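Side-chain contact in clavulanic acid biosynthesis oligopeptide binding protein 2 (Streptomyces clavuligerus, PDB 2WOL), which belongs to the family 5 extracellular solute-binding proteins, takes part in clavulanic acid biosynthesis and probably binds oligopeptides: residues W57-Q60 with R61-N64. Sequence-based numbering, arbitrary orientation.
Sequences WLLQ and RLLN
At the C-terminal end of helix 54-63, Gln60 and Asn64 join their side-chain amides one turn apart, lying alongside each other and pointing the same way. Asn64 ND2 gives an almost straight bond (173°) to Gln60 OE1 at 2.8 Å, in the carbonyl plane and on a lone pair; the two amides are nearly coplanar, 15° apart. A bend at chi2 (-69°) turns the Gln60 carboxamide so that OE1 points at Asn64 ND2. Gln60 NE2 donates to a water at 3.0 Å, which also takes a weak bond from Asn64 ND2, while Asn64 OD1 accepts from Ser212 N, so both amides are held against rotation. In the backbone, Leu62 N bonds to Leu59 O at 3.0 Å, three residues back, and Gln60 O accepts from both Leu63 N and Asn64 N, the latter at 2.9 Å. Leu63 CB lies 3.6 Å from Gln60 OE1, and Leu63 CD1 approaches Leu59 CG at 4.4 Å. Both leucines rest on strand 225-230, packing the helix against the five-stranded mixed sheet. Arg61 turns elsewhere, to a salt bridge with Asp552 and the carbonyl of Tyr70.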
loop_
_atom_site.group_PDB
_atom_site.type_symbol
_atom_site.label_atom_id
_atom_site.label_comp_id
_atom_site.label_asym_id
_atom_site.label_seq_id
_atom_site.Cartn_x
_atom_site.Cartn_y
_atom_site.Cartn_z
ATOM N N TRP A 57 -2.311 5.890 -7.118
ATOM C CA TRP A 57 -0.850 5.873 -7.267
ATOM C C TRP A 57 -0.479 5.165 -8.570
ATOM O O TRP A 57 0.408 5.602 -9.303
ATOM C CB TRP A 57 -0.165 5.176 -6.092
ATOM C CG TRP A 57 -0.397 5.823 -4.761
ATOM C CD1 TRP A 57 -0.824 7.101 -4.528
ATOM C CD2 TRP A 57 -0.214 5.220 -3.469
ATOM N NE1 TRP A 57 -0.913 7.333 -3.177
ATOM C CE2 TRP A 57 -0.546 6.197 -2.502
ATOM C CE3 TRP A 57 0.197 3.948 -3.035
ATOM C CZ2 TRP A 57 -0.482 5.944 -1.125
ATOM C CZ3 TRP A 57 0.268 3.696 -1.656
ATOM C CH2 TRP A 57 -0.077 4.694 -0.722
ATOM N N LEU A 58 -1.182 4.071 -8.849
ATOM C CA LEU A 58 -0.996 3.308 -10.074
ATOM C C LEU A 58 -1.340 4.150 -11.308
ATOM O O LEU A 58 -0.592 4.165 -12.287
ATOM C CB LEU A 58 -1.870 2.054 -10.003
ATOM C CG LEU A 58 -1.769 0.982 -11.081
ATOM C CD1 LEU A 58 -0.446 0.227 -10.953
ATOM C CD2 LEU A 58 -2.953 0.047 -10.931
ATOM N N LEU A 59 -2.468 4.857 -11.246
ATOM C CA LEU A 59 -2.885 5.757 -12.320
ATOM C C LEU A 59 -1.901 6.914 -12.515
ATOM O O LEU A 59 -1.706 7.392 -13.634
ATOM C CB LEU A 59 -4.285 6.299 -12.031
ATOM C CG LEU A 59 -4.937 7.219 -13.060
ATOM C CD1 LEU A 59 -5.264 6.470 -14.345
ATOM C CD2 LEU A 59 -6.182 7.830 -12.458
ATOM N N GLN A 60 -1.292 7.367 -11.421
ATOM C CA GLN A 60 -0.313 8.450 -11.486
ATOM C C GLN A 60 0.917 8.112 -12.329
ATOM O O GLN A 60 1.616 9.011 -12.799
ATOM C CB GLN A 60 0.087 8.909 -10.078
ATOM C CG GLN A 60 -0.914 9.891 -9.467
ATOM C CD GLN A 60 -0.924 11.249 -10.154
ATOM O OE1 GLN A 60 -0.027 11.578 -10.935
ATOM N NE2 GLN A 60 -1.940 12.046 -9.856
ATOM N N ARG A 61 1.174 6.823 -12.538
ATOM C CA ARG A 61 2.276 6.414 -13.409
ATOM C C ARG A 61 2.044 6.856 -14.864
ATOM O O ARG A 61 2.989 6.973 -15.636
ATOM C CB ARG A 61 2.532 4.905 -13.307
ATOM C CG ARG A 61 3.266 4.517 -12.029
ATOM C CD ARG A 61 3.199 3.022 -11.729
ATOM N NE ARG A 61 3.891 2.167 -12.701
ATOM C CZ ARG A 61 5.212 2.003 -12.778
ATOM N NH1 ARG A 61 6.038 2.678 -11.982
ATOM N NH2 ARG A 61 5.716 1.170 -13.679
ATOM N N LEU A 62 0.787 7.111 -15.224
ATOM C CA LEU A 62 0.455 7.646 -16.553
ATOM C C LEU A 62 0.534 9.167 -16.621
ATOM O O LEU A 62 0.782 9.736 -17.689
ATOM C CB LEU A 62 -0.957 7.227 -16.970
ATOM C CG LEU A 62 -1.220 5.761 -17.324
ATOM C CD1 LEU A 62 -1.510 4.930 -16.077
ATOM C CD2 LEU A 62 -2.387 5.670 -18.290
ATOM N N LEU A 63 0.298 9.816 -15.481
ATOM C CA LEU A 63 0.106 11.268 -15.421
ATOM C C LEU A 63 1.347 12.061 -15.038
ATOM O O LEU A 63 1.547 13.176 -15.524
ATOM C CB LEU A 63 -1.024 11.601 -14.443
ATOM C CG LEU A 63 -2.439 11.165 -14.822
ATOM C CD1 LEU A 63 -3.361 11.329 -13.625
ATOM C CD2 LEU A 63 -2.947 11.961 -16.015
ATOM N N ASN A 64 2.166 11.514 -14.151
ATOM C CA ASN A 64 3.303 12.263 -13.636
ATOM C C ASN A 64 4.534 11.412 -13.452
ATOM O O ASN A 64 4.463 10.306 -12.915
ATOM C CB ASN A 64 2.943 12.955 -12.320
ATOM C CG ASN A 64 2.020 14.139 -12.522
ATOM O OD1 ASN A 64 2.411 15.155 -13.105
ATOM N ND2 ASN A 64 0.781 14.012 -12.055
HETATM O O HOH W 1 -2.220 14.630 -11.293
#